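Ras-related protein Rab-7L1 (Homo sapiens, PDB 6HH2) binds GDP and GTP as a small Rab GTPase, maintains the endosome-trans-Golgi network, acts in retrograde traffic between lysosomes and the Golgi, and recruits and stimulates the kinase LRRK2. Local coordinates at residues P122-W135 / F151-K163. The protein carries 4 engineered substitutions. Sequence-based numbering, arbitrary orientation.
Sequences PALLLANKSDLSPW and FTGWTETSVKENK. Engineered in segment 122-135: Ala-123 (natural residue Cys), Ser-130 (natural residue Cys). With GDP (guanosine-5'-diphosphate), chain B.
The two guanine-recognition loops of the Ras fold, the NKxD motif (Asn-128, Lys-129, Asp-131) and its SxK partner (Ser-158, Lys-160), meet where parallel strands 123-128 and 153-156 end, joined by a beta-alpha-beta crossover through helix 139-148. Backbone bonds such as Leu-125 N to Gly-153 O (3.0 Å) zip the strands together. On the helix-covered face, Leu-125 CB sits over the ring face of Phe-151, 4.0 Å from its centroid, a CH-pi contact.

At the C-terminal ends of the strands polar side chains take over. The amide of Asn-128 suits its place by having two ends: OD1 accepts from Thr-157 OG1 (2.8 Å) and, on a lone pair, from Val-159 N (3.1 Å), while ND2 donates to Val-21 O. The long chain of Lys-129 runs extended along the guanine, its NZ bonding GDP O4' and Ala-20 O. Asp-131 reads the base with both oxygens, OD1 taking GDP N1 (2.8 Å) and OD2 GDP N2 (2.8 Å). Ser-158 OG donates to Asp-131 OD1 from above the carboxylate plane (2.7 Å) and accepts from Glu-161 N. The paired contacts select guanine and hold the carboxylate's rotation; the Ser-158 hydroxyl, a second-shell group, probably helps keep it in place.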
loop_
_atom_site.group_PDB
_atom_site.type_symbol
_atom_site.label_atom_id
_atom_site.label_comp_id
_atom_site.label_asym_id
_atom_site.label_seq_id
_atom_site.Cartn_x
_atom_site.Cartn_y
_atom_site.Cartn_z
ATOM N N PRO A 122 -9.329 4.448 1.854
ATOM C CA PRO A 122 -8.753 3.531 2.861
ATOM C C PRO A 122 -7.228 3.551 2.864
ATOM O O PRO A 122 -6.572 3.613 1.819
ATOM C CB PRO A 122 -9.236 2.139 2.406
ATOM C CG PRO A 122 -10.295 2.368 1.473
ATOM C CD PRO A 122 -10.146 3.728 0.867
ATOM N N ALA A 123 -6.649 3.449 4.064
ATOM C CA ALA A 123 -5.212 3.516 4.271
ATOM C C ALA A 123 -4.809 2.417 5.241
ATOM O O ALA A 123 -5.329 2.362 6.378
ATOM C CB ALA A 123 -4.803 4.874 4.826
ATOM N N LEU A 124 -3.974 1.484 4.759
ATOM C CA LEU A 124 -3.516 0.322 5.517
ATOM C C LEU A 124 -2.066 0.569 5.905
ATOM O O LEU A 124 -1.223 0.815 5.032
ATOM C CB LEU A 124 -3.627 -0.919 4.636
ATOM C CG LEU A 124 -2.990 -2.145 5.242
ATOM C CD1 LEU A 124 -3.654 -2.543 6.623
ATOM C CD2 LEU A 124 -3.118 -3.292 4.237
ATOM N N LEU A 125 -1.786 0.629 7.195
ATOM C CA LEU A 125 -0.442 0.847 7.710
ATOM C C LEU A 125 0.262 -0.503 7.895
ATOM O O LEU A 125 -0.254 -1.357 8.621
ATOM C CB LEU A 125 -0.550 1.616 9.016
ATOM C CG LEU A 125 0.782 1.927 9.731
ATOM C CD1 LEU A 125 1.598 2.968 8.937
ATOM C CD2 LEU A 125 0.509 2.482 11.174
ATOM N N LEU A 126 1.395 -0.709 7.207
ATOM C CA LEU A 126 2.153 -1.949 7.318
ATOM C C LEU A 126 3.435 -1.705 8.113
ATOM O O LEU A 126 4.312 -0.934 7.677
ATOM C CB LEU A 126 2.500 -2.538 5.958
ATOM C CG LEU A 126 1.316 -2.916 5.059
ATOM C CD1 LEU A 126 1.850 -3.695 3.889
ATOM C CD2 LEU A 126 0.307 -3.802 5.788
ATOM N N ALA A 127 3.534 -2.368 9.257
ATOM C CA ALA A 127 4.729 -2.356 10.105
ATOM C C ALA A 127 5.618 -3.460 9.560
ATOM O O ALA A 127 5.562 -4.622 10.014
ATOM C CB ALA A 127 4.299 -2.621 11.556
ATOM N N ASN A 128 6.437 -3.085 8.587
ATOM C CA ASN A 128 7.213 -4.080 7.842
ATOM C C ASN A 128 8.553 -4.356 8.522
ATOM O O ASN A 128 8.994 -3.619 9.406
ATOM C CB ASN A 128 7.399 -3.649 6.363
ATOM C CG ASN A 128 7.921 -4.794 5.502
ATOM O OD1 ASN A 128 7.448 -5.916 5.614
ATOM N ND2 ASN A 128 8.924 -4.509 4.652
ATOM N N LYS A 129 9.219 -5.424 8.054
ATOM C CA LYS A 129 10.465 -5.951 8.636
ATOM C C LYS A 129 10.249 -6.484 10.052
ATOM O O LYS A 129 11.146 -6.407 10.898
ATOM C CB LYS A 129 11.643 -4.958 8.581
ATOM C CG LYS A 129 11.832 -4.248 7.217
ATOM C CD LYS A 129 13.262 -3.787 7.074
ATOM C CE LYS A 129 13.337 -2.963 5.797
ATOM N NZ LYS A 129 14.802 -2.529 5.587
ATOM N N SER A 130 9.041 -7.020 10.318
ATOM C CA SER A 130 8.711 -7.553 11.636
ATOM C C SER A 130 9.640 -8.676 12.063
ATOM O O SER A 130 9.728 -8.954 13.261
ATOM C CB SER A 130 7.258 -8.074 11.625
ATOM O OG SER A 130 7.157 -9.239 10.792
ATOM N N ASP A 131 10.317 -9.322 11.102
ATOM C CA ASP A 131 11.275 -10.388 11.379
ATOM C C ASP A 131 12.547 -9.887 12.059
ATOM O O ASP A 131 13.300 -10.700 12.594
ATOM C CB ASP A 131 11.681 -11.058 10.056
ATOM C CG ASP A 131 12.238 -10.073 9.026
ATOM O OD1 ASP A 131 11.415 -9.339 8.444
ATOM O OD2 ASP A 131 13.475 -10.122 8.796
ATOM N N LEU A 132 12.826 -8.588 12.008
ATOM C CA LEU A 132 14.018 -8.048 12.638
ATOM C C LEU A 132 13.795 -7.757 14.118
ATOM O O LEU A 132 12.672 -7.675 14.600
ATOM C CB LEU A 132 14.494 -6.779 11.920
ATOM C CG LEU A 132 14.867 -7.001 10.461
ATOM C CD1 LEU A 132 15.264 -5.653 9.850
ATOM C CD2 LEU A 132 15.971 -8.027 10.309
ATOM N N SER A 133 14.902 -7.622 14.847
ATOM C CA SER A 133 14.851 -7.371 16.277
ATOM C C SER A 133 16.108 -6.604 16.655
ATOM O O SER A 133 17.180 -6.895 16.114
ATOM C CB SER A 133 14.807 -8.712 17.021
ATOM O OG SER A 133 14.615 -8.525 18.407
ATOM N N PRO A 134 16.011 -5.602 17.556
ATOM C CA PRO A 134 14.775 -5.175 18.228
ATOM C C PRO A 134 13.989 -4.173 17.379
ATOM O O PRO A 134 14.537 -3.532 16.485
ATOM C CB PRO A 134 15.298 -4.448 19.475
ATOM C CG PRO A 134 16.569 -3.819 19.008
ATOM C CD PRO A 134 17.175 -4.806 18.000
ATOM N N TRP A 135 12.717 -4.005 17.690
ATOM C CA TRP A 135 11.962 -2.943 17.050
ATOM C C TRP A 135 12.209 -1.610 17.755
ATOM O O TRP A 135 12.627 -1.557 18.917
ATOM C CB TRP A 135 10.472 -3.256 17.169
ATOM C CG TRP A 135 9.966 -4.467 16.433
ATOM C CD1 TRP A 135 10.684 -5.486 15.856
ATOM C CD2 TRP A 135 8.599 -4.754 16.191
ATOM N NE1 TRP A 135 9.833 -6.404 15.293
ATOM C CE2 TRP A 135 8.541 -5.972 15.477
ATOM C CE3 TRP A 135 7.412 -4.082 16.497
ATOM C CZ2 TRP A 135 7.321 -6.558 15.091
ATOM C CZ3 TRP A 135 6.213 -4.646 16.104
ATOM C CH2 TRP A 135 6.174 -5.871 15.404
ATOM N N PHE A 151 -6.060 5.860 10.235
ATOM C CA PHE A 151 -5.857 4.738 9.332
ATOM C C PHE A 151 -7.027 3.775 9.409
ATOM O O PHE A 151 -7.704 3.661 10.447
ATOM C CB PHE A 151 -4.596 3.970 9.705
ATOM C CG PHE A 151 -3.329 4.672 9.288
ATOM C CD1 PHE A 151 -2.725 5.599 10.125
ATOM C CD2 PHE A 151 -2.761 4.333 8.074
ATOM C CE1 PHE A 151 -1.529 6.264 9.710
ATOM C CE2 PHE A 151 -1.567 5.019 7.642
ATOM C CZ PHE A 151 -0.975 5.926 8.487
ATOM N N THR A 152 -7.274 3.068 8.293
ATOM C CA THR A 152 -8.302 2.033 8.317
ATOM C C THR A 152 -7.866 0.916 9.226
ATOM O O THR A 152 -8.692 0.358 9.957
ATOM C CB THR A 152 -8.540 1.498 6.897
ATOM O OG1 THR A 152 -8.799 2.653 6.048
ATOM C CG2 THR A 152 -9.770 0.579 6.859
ATOM N N GLY A 153 -6.595 0.582 9.235
ATOM C CA GLY A 153 -6.068 -0.392 10.181
ATOM C C GLY A 153 -4.589 -0.541 9.959
ATOM O O GLY A 153 -3.997 0.137 9.094
ATOM N N TRP A 154 -3.999 -1.487 10.686
ATOM C CA TRP A 154 -2.569 -1.741 10.625
ATOM C C TRP A 154 -2.303 -3.214 10.903
ATOM O O TRP A 154 -3.104 -3.882 11.587
ATOM C CB TRP A 154 -1.782 -0.851 11.619
ATOM C CG TRP A 154 -1.944 -1.319 13.070
ATOM C CD1 TRP A 154 -2.939 -0.993 13.929
ATOM C CD2 TRP A 154 -1.052 -2.187 13.783
ATOM N NE1 TRP A 154 -2.714 -1.600 15.187
ATOM C CE2 TRP A 154 -1.538 -2.320 15.094
ATOM C CE3 TRP A 154 0.158 -2.816 13.436
ATOM C CZ2 TRP A 154 -0.869 -3.124 16.068
ATOM C CZ3 TRP A 154 0.826 -3.570 14.388
ATOM C CH2 TRP A 154 0.309 -3.728 15.674
ATOM N N THR A 155 -1.172 -3.701 10.359
ATOM C CA THR A 155 -0.676 -5.008 10.738
ATOM C C THR A 155 0.819 -5.072 10.538
ATOM O O THR A 155 1.409 -4.289 9.800
ATOM C CB THR A 155 -1.379 -6.118 9.930
ATOM O OG1 THR A 155 -0.984 -7.425 10.405
ATOM C CG2 THR A 155 -1.090 -6.042 8.456
ATOM N N GLU A 156 1.441 -6.011 11.229
ATOM C CA GLU A 156 2.851 -6.279 11.026
ATOM C C GLU A 156 3.002 -7.200 9.835
ATOM O O GLU A 156 2.144 -8.037 9.563
ATOM C CB GLU A 156 3.469 -6.910 12.271
ATOM C CG GLU A 156 2.973 -8.295 12.572
ATOM C CD GLU A 156 3.713 -8.983 13.713
ATOM O OE1 GLU A 156 4.156 -8.298 14.639
ATOM O OE2 GLU A 156 3.749 -10.240 13.725
ATOM N N THR A 157 4.095 -7.007 9.084
ATOM C CA THR A 157 4.356 -7.829 7.910
ATOM C C THR A 157 5.855 -8.062 7.817
ATOM O O THR A 157 6.657 -7.335 8.429
ATOM C CB THR A 157 3.971 -7.116 6.601
ATOM O OG1 THR A 157 4.731 -5.887 6.458
ATOM C CG2 THR A 157 2.498 -6.779 6.587
ATOM N N SER A 158 6.222 -9.154 7.142
ATOM C CA SER A 158 7.596 -9.342 6.694
ATOM C C SER A 158 7.540 -9.652 5.211
ATOM O O SER A 158 7.185 -10.770 4.822
ATOM C CB SER A 158 8.309 -10.432 7.501
ATOM O OG SER A 158 9.607 -10.692 6.940
ATOM N N VAL A 159 7.950 -8.690 4.348
ATOM C CA VAL A 159 8.023 -9.027 2.934
ATOM C C VAL A 159 9.076 -10.102 2.729
ATOM O O VAL A 159 8.902 -11.037 1.929
ATOM C CB VAL A 159 8.386 -7.747 2.124
ATOM C CG1 VAL A 159 8.552 -8.111 0.653
ATOM C CG2 VAL A 159 7.250 -6.720 2.264
ATOM N N LYS A 160 10.169 -10.020 3.499
ATOM C CA LYS A 160 11.262 -10.985 3.379
ATOM C C LYS A 160 10.803 -12.416 3.620
ATOM O O LYS A 160 11.170 -13.322 2.861
ATOM C CB LYS A 160 12.390 -10.616 4.336
ATOM C CG LYS A 160 13.499 -11.661 4.408
ATOM C CD LYS A 160 14.688 -11.157 5.206
ATOM C CE LYS A 160 15.620 -12.297 5.588
ATOM N NZ LYS A 160 16.694 -11.833 6.523
ATOM N N GLU A 161 10.023 -12.646 4.674
ATOM C CA GLU A 161 9.549 -13.991 5.002
ATOM C C GLU A 161 8.155 -14.260 4.457
ATOM O O GLU A 161 7.572 -15.317 4.761
ATOM C CB GLU A 161 9.493 -14.158 6.517
ATOM C CG GLU A 161 10.814 -13.990 7.240
ATOM C CD GLU A 161 10.640 -14.151 8.755
ATOM O OE1 GLU A 161 9.494 -13.969 9.291
ATOM O OE2 GLU A 161 11.648 -14.504 9.418
ATOM N N ASN A 162 7.595 -13.322 3.700
ATOM C CA ASN A 162 6.251 -13.427 3.140
ATOM C C ASN A 162 5.210 -13.651 4.232
ATOM O O ASN A 162 4.281 -14.450 4.069
ATOM C CB ASN A 162 6.165 -14.487 2.032
ATOM C CG ASN A 162 5.003 -14.255 1.065
ATOM O OD1 ASN A 162 4.593 -13.118 0.792
ATOM N ND2 ASN A 162 4.484 -15.357 0.513
ATOM N N LYS A 163 5.369 -12.956 5.351
ATOM C CA LYS A 163 4.453 -13.032 6.489
ATOM C C LYS A 163 3.401 -11.927 6.374
ATOM O O LYS A 163 3.728 -10.738 6.398
ATOM C CB LYS A 163 5.164 -12.904 7.837
ATOM C CG LYS A 163 4.210 -13.063 9.075
ATOM C CD LYS A 163 4.967 -12.847 10.374
ATOM C CE LYS A 163 4.125 -13.225 11.583
ATOM N NZ LYS A 163 4.961 -13.096 12.827
HETATM P PB GDP B . 12.071 0.606 -0.743
HETATM O O1B GDP B . 10.982 1.010 0.179
HETATM O O2B GDP B . 13.247 1.525 -0.740
HETATM O O3B GDP B . 11.589 0.273 -2.141
HETATM O O3A GDP B . 12.654 -0.772 -0.067
HETATM P PA GDP B . 13.181 -2.089 -0.789
HETATM O O1A GDP B . 12.046 -2.968 -1.252
HETATM O O2A GDP B . 14.216 -1.685 -1.829
HETATM O "O5'" GDP B . 13.907 -2.848 0.408
HETATM C "C5'" GDP B . 15.024 -2.282 1.076
HETATM C "C4'" GDP B . 15.832 -3.393 1.739
HETATM O "O4'" GDP B . 15.012 -3.974 2.807
HETATM C "C3'" GDP B . 16.086 -4.524 0.763
HETATM O "O3'" GDP B . 17.389 -5.032 1.096
HETATM C "C2'" GDP B . 15.020 -5.549 1.099
HETATM O "O2'" GDP B . 15.485 -6.861 0.812
HETATM C "C1'" GDP B . 14.902 -5.349 2.585
HETATM N N9 GDP B . 13.588 -5.757 3.093
HETATM C C8 GDP B . 12.380 -5.467 2.529
HETATM N N7 GDP B . 11.366 -5.984 3.296
HETATM C C5 GDP B . 11.959 -6.590 4.352
HETATM C C6 GDP B . 11.494 -7.337 5.517
HETATM O O6 GDP B . 10.282 -7.557 5.700
HETATM N N1 GDP B . 12.439 -7.771 6.361
HETATM C C2 GDP B . 13.764 -7.617 6.217
HETATM N N2 GDP B . 14.660 -8.147 7.138
HETATM N N3 GDP B . 14.253 -6.967 5.133
HETATM C C4 GDP B . 13.390 -6.459 4.227
HETATM O O HOH W 1 7.911 -11.774 11.857
HETATM O O HOH W 2 15.384 -11.771 9.464
#